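Local atomic coordinates of MymaA.19257.a.B3 (Mycobacterium marinum, PDB entry 6Q10), a protein that is of unknown function but is a probably membrane-anchored mycobacterial protein, described as secreted, with a soluble LytR_C-family domain. Residues A[33-38]-A[60-65]; A[80-85]-A[100-105]. One frame throughout, in Å; residues are numbered along the deposited sequence. Where two conformers were deposited one is given.

How the contacts relate
Both contacts are parallel strand pairings in one mixed sheet, both partly buried, with centres about 17 Å apart. Contact 1 adds strand 60-63, at one edge of the sheet, to strand 32-36 through four backbone bonds, with buried V34 and L35 on one strand and exposed residues on the other. Contact 2 joins the ends of strands 76-80 and 99-102, where one bridge gives way to turns; its apolar centre is buried F80. It adds one side-chain bond to two backbone bonds, and side-chain bonding within 100-105 shapes its turns. The two meet where R33 NH1 and R105 NH1 approach to 3.4 Å, like charges that share D111 as a salt-bridge partner.

Contact 1 (A[33-38]-A[60-65]); sequences RVLNAS and TAANDP
R33 to N36 pair in parallel with T60 to N63, an edge pairing that closes the beta-alpha-beta unit made by strand 32-36, helix 43-54 and strand 60-63. The edge strand threads its bonds through alternate residues of its partner: V34 N donates to T60 O (2.9 Å), A62 N to V34 O, and N36 N to A62 O (2.8 Å). Past the strand end, D64 N continues the pattern to N36 O, and a water that donates to both N36 O and D64 O spans the same point.

L35 carries the apolar packing. Its CB lies 3.8 Å from D64 CB, the two side chains crossing at about a right angle, and its CD2 rests 4.1 Å from A62 CB. On the same face R33 and T60 run side by side, with R33 CG 3.3 Å from T60 OG1, before the guanidinium leads away to D111. On the other face, N36 CG is anti to the backbone N (chi1 -179°) and stands beside the carbonyl carbon; OD1 accepts from S38 N (2.9 Å) in an Asx turn, and also from G39 N. V34 there packs against helix 43-54.

D64 OD1 pairs with R79 and accepts from V66 N, while OD2 accepts from Y67 N. D64, a buried residue, thus has its charge matched by an arginine and two backbone N-H groups, consistent with a stabilised negative charge beside the end of the strand pairing.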
ATOM      1  N   ARG A  33       0.747   0.537  -8.613  1.00 18.33           N
ATOM      2  CA  ARG A  33       1.397   1.678  -9.236  1.00 18.04           C
ATOM      3  C   ARG A  33       1.889   2.567  -8.114  1.00 19.96           C
ATOM      4  O   ARG A  33       1.106   2.918  -7.240  1.00 24.05           O
ATOM      5  CB  ARG A  33       0.434   2.484 -10.105  1.00 24.75           C
ATOM      6  CG  ARG A  33      -0.283   1.732 -11.167  1.00 28.73           C
ATOM      7  CD  ARG A  33      -0.977   2.766 -12.073  1.00 42.27           C
ATOM      8  NE  ARG A  33      -1.876   2.145 -13.044  1.00 55.00           N
ATOM      9  CZ  ARG A  33      -3.166   1.891 -12.818  1.00 61.69           C
ATOM     10  NH1 ARG A  33      -3.715   2.206 -11.649  1.00 63.87           N
ATOM     11  NH2 ARG A  33      -3.907   1.313 -13.754  1.00 49.32           N
ATOM     12  N   VAL A  34       3.172   2.936  -8.137  1.00 18.26           N
ATOM     13  CA  VAL A  34       3.726   3.882  -7.163  1.00 17.12           C
ATOM     14  C   VAL A  34       3.752   5.253  -7.823  1.00 20.54           C
ATOM     15  O   VAL A  34       4.312   5.412  -8.911  1.00 21.32           O
ATOM     16  CB  VAL A  34       5.127   3.464  -6.703  1.00 19.72           C
ATOM     17  CG1 VAL A  34       5.608   4.423  -5.598  1.00 19.52           C
ATOM     18  CG2 VAL A  34       5.100   2.020  -6.199  1.00 20.56           C
ATOM     19  N   LEU A  35       3.099   6.227  -7.197  1.00 17.83           N
ATOM     20  CA  LEU A  35       2.940   7.568  -7.761  1.00 19.76           C
ATOM     21  C   LEU A  35       3.641   8.566  -6.852  1.00 20.19           C
ATOM     22  O   LEU A  35       3.380   8.607  -5.651  1.00 21.36           O
ATOM     23  CB  LEU A  35       1.452   7.941  -7.932  1.00 20.43           C
ATOM     24  CG  LEU A  35       0.641   6.975  -8.817  1.00 20.52           C
ATOM     25  CD1 LEU A  35      -0.800   7.390  -8.894  1.00 24.14           C
ATOM     26  CD2 LEU A  35       1.245   6.894 -10.228  1.00 22.95           C
ATOM     27  N   ASN A  36       4.513   9.370  -7.439  1.00 19.74           N
ATOM     28  CA  ASN A  36       5.266  10.386  -6.709  0.55 21.14           C
ATOM     29  C   ASN A  36       4.397  11.622  -6.510  1.00 21.91           C
ATOM     30  O   ASN A  36       4.037  12.294  -7.482  1.00 22.57           O
ATOM     31  CB  ASN A  36       6.530  10.744  -7.498  0.55 22.06           C
ATOM     32  CG  ASN A  36       7.396  11.787  -6.806  0.55 26.74           C
ATOM     33  OD1 ASN A  36       6.900  12.794  -6.291  0.55 25.29           O
ATOM     34  ND2 ASN A  36       8.706  11.543  -6.793  0.55 26.68           N
ATOM     35  N   ALA A  37       4.086  11.939  -5.259  1.00 21.83           N
ATOM     36  CA  ALA A  37       3.507  13.225  -4.898  1.00 23.26           C
ATOM     37  C   ALA A  37       4.370  13.879  -3.832  1.00 23.42           C
ATOM     38  O   ALA A  37       3.875  14.677  -3.033  1.00 26.34           O
ATOM     39  CB  ALA A  37       2.063  13.076  -4.422  1.00 23.43           C
ATOM     40  N   SER A  38       5.646  13.487  -3.768  1.00 23.76           N
ATOM     41  CA  SER A  38       6.535  13.881  -2.684  1.00 24.40           C
ATOM     42  C   SER A  38       7.492  14.985  -3.073  1.00 30.86           C
ATOM     43  O   SER A  38       8.016  15.670  -2.191  1.00 32.20           O
ATOM     44  CB  SER A  38       7.373  12.683  -2.224  1.00 27.58           C
ATOM     45  OG  SER A  38       8.323  12.368  -3.244  1.00 28.10           O
ATOM     46  N   THR A  60       4.619  -0.331 -11.072  1.00 25.77           N
ATOM     47  CA  THR A  60       4.989   0.742 -11.986  1.00 23.10           C
ATOM     48  C   THR A  60       5.386   1.971 -11.160  1.00 25.59           C
ATOM     49  O   THR A  60       5.189   2.019  -9.935  1.00 26.10           O
ATOM     50  CB  THR A  60       3.830   1.045 -12.933  1.00 31.37           C
ATOM     51  OG1 THR A  60       2.799   1.726 -12.223  1.00 33.76           O
ATOM     52  CG2 THR A  60       3.265  -0.222 -13.518  1.00 41.49           C
ATOM     53  N   ALA A  61       6.014   2.949 -11.810  1.00 24.05           N
ATOM     54  CA  ALA A  61       6.396   4.160 -11.075  1.00 20.34           C
ATOM     55  C   ALA A  61       6.226   5.382 -11.955  1.00 26.29           C
ATOM     56  O   ALA A  61       6.776   5.440 -13.068  1.00 30.10           O
ATOM     57  CB  ALA A  61       7.847   4.103 -10.589  1.00 24.08           C
ATOM     58  N   ALA A  62       5.513   6.377 -11.435  1.00 21.63           N
ATOM     59  CA  ALA A  62       5.236   7.576 -12.226  1.00 23.05           C
ATOM     60  C   ALA A  62       4.946   8.742 -11.291  1.00 22.75           C
ATOM     61  O   ALA A  62       5.041   8.627 -10.066  1.00 22.48           O
ATOM     62  CB  ALA A  62       4.062   7.335 -13.171  1.00 31.43           C
ATOM     63  N   ASN A  63       4.575   9.879 -11.875  1.00 24.27           N
ATOM     64  CA  ASN A  63       4.136  11.017 -11.072  1.00 23.63           C
ATOM     65  C   ASN A  63       2.631  10.944 -10.811  1.00 26.16           C
ATOM     66  O   ASN A  63       1.854  10.453 -11.632  1.00 23.98           O
ATOM     67  CB  ASN A  63       4.462  12.333 -11.768  1.00 24.06           C
ATOM     68  CG  ASN A  63       5.948  12.711 -11.686  1.00 27.53           C
ATOM     69  OD1 ASN A  63       6.698  12.130 -10.924  1.00 27.10           O
ATOM     70  ND2 ASN A  63       6.353  13.726 -12.467  1.00 33.14           N
ATOM     71  N   ASP A  64       2.209  11.448  -9.655  1.00 26.95           N
ATOM     72  CA  ASP A  64       0.775  11.490  -9.348  1.00 21.42           C
ATOM     73  C   ASP A  64       0.086  12.658 -10.053  1.00 26.22           C
ATOM     74  O   ASP A  64       0.463  13.812  -9.825  1.00 29.66           O
ATOM     75  CB  ASP A  64       0.564  11.638  -7.847  1.00 23.35           C
ATOM     76  CG  ASP A  64      -0.895  11.786  -7.490  1.00 29.50           C
ATOM     77  OD1 ASP A  64      -1.743  11.276  -8.250  1.00 25.80           O
ATOM     78  OD2 ASP A  64      -1.192  12.414  -6.451  1.00 29.31           O
ATOM     79  N   PRO A  65      -0.918  12.415 -10.907  1.00 29.80           N
ATOM     80  CA  PRO A  65      -1.611  13.544 -11.541  1.00 35.56           C
ATOM     81  C   PRO A  65      -2.564  14.290 -10.622  1.00 32.71           C
ATOM     82  O   PRO A  65      -2.900  15.450 -10.936  1.00 37.50           O
ATOM     83  CB  PRO A  65      -2.361  12.889 -12.713  1.00 37.34           C
ATOM     84  CG  PRO A  65      -2.522  11.473 -12.348  1.00 37.98           C
ATOM     85  CD  PRO A  65      -1.422  11.103 -11.357  1.00 34.34           C
TER
HETATM   86  O   HOH W   1       3.064  14.657  -9.326  1.00 47.90           O

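Contact 2 (A[80-85]-A[100-105]); sequences FGTAGQ and LFNDGR. With EDO (1,2-ethanediol), chain B.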
ATOM      1  N   PHE A  80      -7.705   2.804  -4.391  1.00 17.79           N
ATOM      2  CA  PHE A  80      -8.107   1.502  -4.927  1.00 18.11           C
ATOM      3  C   PHE A  80      -9.607   1.508  -5.145  1.00 22.01           C
ATOM      4  O   PHE A  80     -10.327   2.380  -4.655  1.00 23.14           O
ATOM      5  CB  PHE A  80      -7.731   0.367  -3.959  1.00 17.97           C
ATOM      6  CG  PHE A  80      -8.284   0.568  -2.580  1.00 19.70           C
ATOM      7  CD1 PHE A  80      -9.458  -0.042  -2.187  1.00 22.43           C
ATOM      8  CD2 PHE A  80      -7.619   1.375  -1.671  1.00 18.80           C
ATOM      9  CE1 PHE A  80      -9.969   0.155  -0.918  1.00 24.16           C
ATOM     10  CE2 PHE A  80      -8.127   1.570  -0.394  1.00 24.14           C
ATOM     11  CZ  PHE A  80      -9.309   0.966  -0.027  1.00 21.72           C
ATOM     12  N   GLY A  81     -10.075   0.511  -5.887  1.00 22.50           N
ATOM     13  CA  GLY A  81     -11.482   0.205  -5.968  1.00 25.53           C
ATOM     14  C   GLY A  81     -11.772  -1.074  -5.195  1.00 24.41           C
ATOM     15  O   GLY A  81     -10.871  -1.775  -4.749  1.00 22.37           O
ATOM     16  N   THR A  82     -13.060  -1.417  -5.135  1.00 28.48           N
ATOM     17  CA  THR A  82     -13.444  -2.558  -4.320  1.00 29.28           C
ATOM     18  C   THR A  82     -12.733  -3.832  -4.770  1.00 27.39           C
ATOM     19  O   THR A  82     -12.309  -4.642  -3.930  1.00 30.81           O
ATOM     20  CB  THR A  82     -14.955  -2.718  -4.356  1.00 38.13           C
ATOM     21  OG1 THR A  82     -15.550  -1.528  -3.816  1.00 35.66           O
ATOM     22  CG2 THR A  82     -15.365  -3.920  -3.518  1.00 35.65           C
ATOM     23  N   ALA A  83     -12.565  -4.022  -6.082  1.00 30.03           N
ATOM     24  CA  ALA A  83     -11.865  -5.211  -6.563  1.00 28.08           C
ATOM     25  C   ALA A  83     -10.413  -5.256  -6.124  1.00 32.08           C
ATOM     26  O   ALA A  83      -9.801  -6.329  -6.144  1.00 32.78           O
ATOM     27  CB  ALA A  83     -11.916  -5.293  -8.096  1.00 28.50           C
ATOM     28  N   GLY A  84      -9.836  -4.122  -5.754  1.00 26.12           N
ATOM     29  CA  GLY A  84      -8.442  -4.090  -5.402  1.00 23.14           C
ATOM     30  C   GLY A  84      -8.207  -4.032  -3.913  1.00 22.96           C
ATOM     31  O   GLY A  84      -7.066  -3.792  -3.500  1.00 21.25           O
ATOM     32  N   GLN A  85      -9.240  -4.264  -3.100  1.00 21.13           N
ATOM     33  CA  GLN A  85      -9.076  -4.005  -1.673  1.00 19.36           C
ATOM     34  C   GLN A  85      -8.062  -4.950  -1.031  1.00 19.42           C
ATOM     35  O   GLN A  85      -7.345  -4.539  -0.112  1.00 22.51           O
ATOM     36  CB  GLN A  85     -10.424  -4.052  -0.943  1.00 26.52           C
ATOM     37  CG  GLN A  85     -11.091  -5.396  -0.828  1.00 45.06           C
ATOM     38  CD  GLN A  85     -12.369  -5.314  -0.001  1.00 53.15           C
ATOM     39  OE1 GLN A  85     -12.903  -4.223   0.229  1.00 51.92           O
ATOM     40  NE2 GLN A  85     -12.853  -6.463   0.463  1.00 53.91           N
ATOM     41  N   LEU A 100      -6.239   5.720   3.339  1.00 19.83           N
ATOM     42  CA  LEU A 100      -6.890   4.796   2.403  1.00 20.63           C
ATOM     43  C   LEU A 100      -8.091   5.452   1.735  1.00 18.78           C
ATOM     44  O   LEU A 100      -8.980   5.949   2.429  1.00 21.33           O
ATOM     45  CB  LEU A 100      -7.378   3.550   3.155  1.00 19.78           C
ATOM     46  CG  LEU A 100      -6.331   2.810   3.980  1.00 21.05           C
ATOM     47  CD1 LEU A 100      -7.009   1.764   4.861  1.00 22.59           C
ATOM     48  CD2 LEU A 100      -5.322   2.183   3.054  1.00 24.30           C
ATOM     49  N   PHE A 101      -8.161   5.358   0.392  1.00 19.00           N
ATOM     50  CA  PHE A 101      -9.286   5.894  -0.371  1.00 19.94           C
ATOM     51  C   PHE A 101      -9.793   4.866  -1.368  1.00 20.88           C
ATOM     52  O   PHE A 101      -9.020   4.371  -2.188  1.00 19.99           O
ATOM     53  CB  PHE A 101      -8.873   7.169  -1.116  1.00 20.70           C
ATOM     54  CG  PHE A 101      -8.698   8.343  -0.197  1.00 21.02           C
ATOM     55  CD1 PHE A 101      -9.782   9.114   0.189  1.00 27.30           C
ATOM     56  CD2 PHE A 101      -7.442   8.621   0.330  1.00 23.99           C
ATOM     57  CE1 PHE A 101      -9.609  10.181   1.047  1.00 29.09           C
ATOM     58  CE2 PHE A 101      -7.273   9.704   1.185  1.00 25.57           C
ATOM     59  CZ  PHE A 101      -8.360  10.453   1.554  1.00 29.13           C
ATOM     60  N   ASN A 102     -11.102   4.611  -1.344  1.00 19.99           N
ATOM     61  CA  ASN A 102     -11.751   3.832  -2.396  1.00 23.62           C
ATOM     62  C   ASN A 102     -12.288   4.824  -3.416  1.00 22.41           C
ATOM     63  O   ASN A 102     -13.252   5.548  -3.140  1.00 24.95           O
ATOM     64  CB  ASN A 102     -12.863   2.961  -1.819  1.00 23.87           C
ATOM     65  CG  ASN A 102     -13.510   2.071  -2.867  1.00 28.66           C
ATOM     66  OD1 ASN A 102     -13.649   2.464  -4.015  1.00 28.05           O
ATOM     67  ND2 ASN A 102     -13.915   0.861  -2.463  1.00 29.08           N
ATOM     68  N   ASP A 103     -11.640   4.897  -4.572  1.00 22.79           N
ATOM     69  CA  ASP A 103     -11.983   5.911  -5.559  1.00 23.69           C
ATOM     70  C   ASP A 103     -12.943   5.386  -6.612  1.00 28.70           C
ATOM     71  O   ASP A 103     -13.217   6.081  -7.583  1.00 29.79           O
ATOM     72  CB  ASP A 103     -10.715   6.505  -6.190  1.00 24.68           C
ATOM     73  CG  ASP A 103      -9.955   5.527  -7.086  1.00 26.81           C
ATOM     74  OD1 ASP A 103     -10.352   4.345  -7.245  1.00 24.11           O
ATOM     75  OD2 ASP A 103      -8.937   5.973  -7.654  1.00 31.30           O
ATOM     76  N   GLY A 104     -13.497   4.201  -6.404  1.00 24.80           N
ATOM     77  CA  GLY A 104     -14.555   3.718  -7.250  1.00 28.36           C
ATOM     78  C   GLY A 104     -14.095   3.121  -8.553  1.00 27.38           C
ATOM     79  O   GLY A 104     -14.943   2.811  -9.397  1.00 29.19           O
ATOM     80  N   ARG A 105     -12.794   2.952  -8.751  1.00 24.22           N
ATOM     81  CA  ARG A 105     -12.328   2.368 -10.004  1.00 24.50           C
ATOM     82  C   ARG A 105     -12.843   0.937 -10.151  1.00 26.15           C
ATOM     83  O   ARG A 105     -13.078   0.234  -9.161  1.00 29.15           O
ATOM     84  CB  ARG A 105     -10.799   2.396 -10.082  1.00 23.53           C
ATOM     85  CG  ARG A 105     -10.104   1.383  -9.137  1.00 23.37           C
ATOM     86  CD  ARG A 105      -8.602   1.522  -9.193  1.00 24.63           C
ATOM     87  NE  ARG A 105      -8.182   2.789  -8.601  1.00 23.47           N
ATOM     88  CZ  ARG A 105      -6.923   3.202  -8.573  1.00 25.57           C
ATOM     89  NH1 ARG A 105      -5.968   2.453  -9.115  1.00 23.12           N
ATOM     90  NH2 ARG A 105      -6.632   4.391  -8.059  1.00 24.41           N
TER
HETATM   91  C1  EDO B 401      -7.324   5.072   7.094  1.00 35.18           C
HETATM   92  O1  EDO B 401      -7.644   5.723   5.847  1.00 25.18           O
HETATM   93  C2  EDO B 401      -5.904   5.394   7.538  1.00 40.47           C
HETATM   94  O2  EDO B 401      -5.730   6.810   7.644  1.00 42.77           O
HETATM   95  O   HOH W   2     -14.905   0.196  -6.883  1.00 32.56           O
HETATM   96  O   HOH W   3     -13.064  -2.302  -8.368  1.00 31.20           O
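F80 and N102 form a single parallel bridge from which both segments turn away, and side chains shape what follows. F80 N donates to F101 O (3.0 Å), and F80 O accepts from D103 N (2.8 Å). F80 CG sits between the backbone N and the carbonyl carbon (chi1 55°), which brings it to 3.9 Å from F101 O. That oxygen lies 3.3 Å above one face of the ring, toward the rim, and L100 CB meets the ring edge at CE2.

The N102 and F80 side chains cross at about a right angle, with amide and ring planes 47° apart. The amide of N102 bonds at both ends. OD1 accepts from G104 N (3.0 Å), making an Asx turn, while ND2 donates to T82 OG1 (3.2 Å), which lies in the amide plane.

D103 makes a second, overlapping Asx turn with R105 N. Its OD1 also accepts R105 NE through the syn lone pair, in a nearly straight bond of 173°, and OD2 meets R105 NH2 at 2.8 Å, in a salt bridge. This side-on, two-nitrogen grip fixes the bent arginine with one guanidinium face over F80 CA. R105 O in turn holds two waters, one bound to T82 N and the other to A83 N.

Beyond the pair, R105 reaches D111 on strand 110-114; F80 packs against M19 of helix 16-20 and A88 of helix 85-94, and L100 meets V14 of the neighbouring strand 12-14 and W92 of helix 85-94.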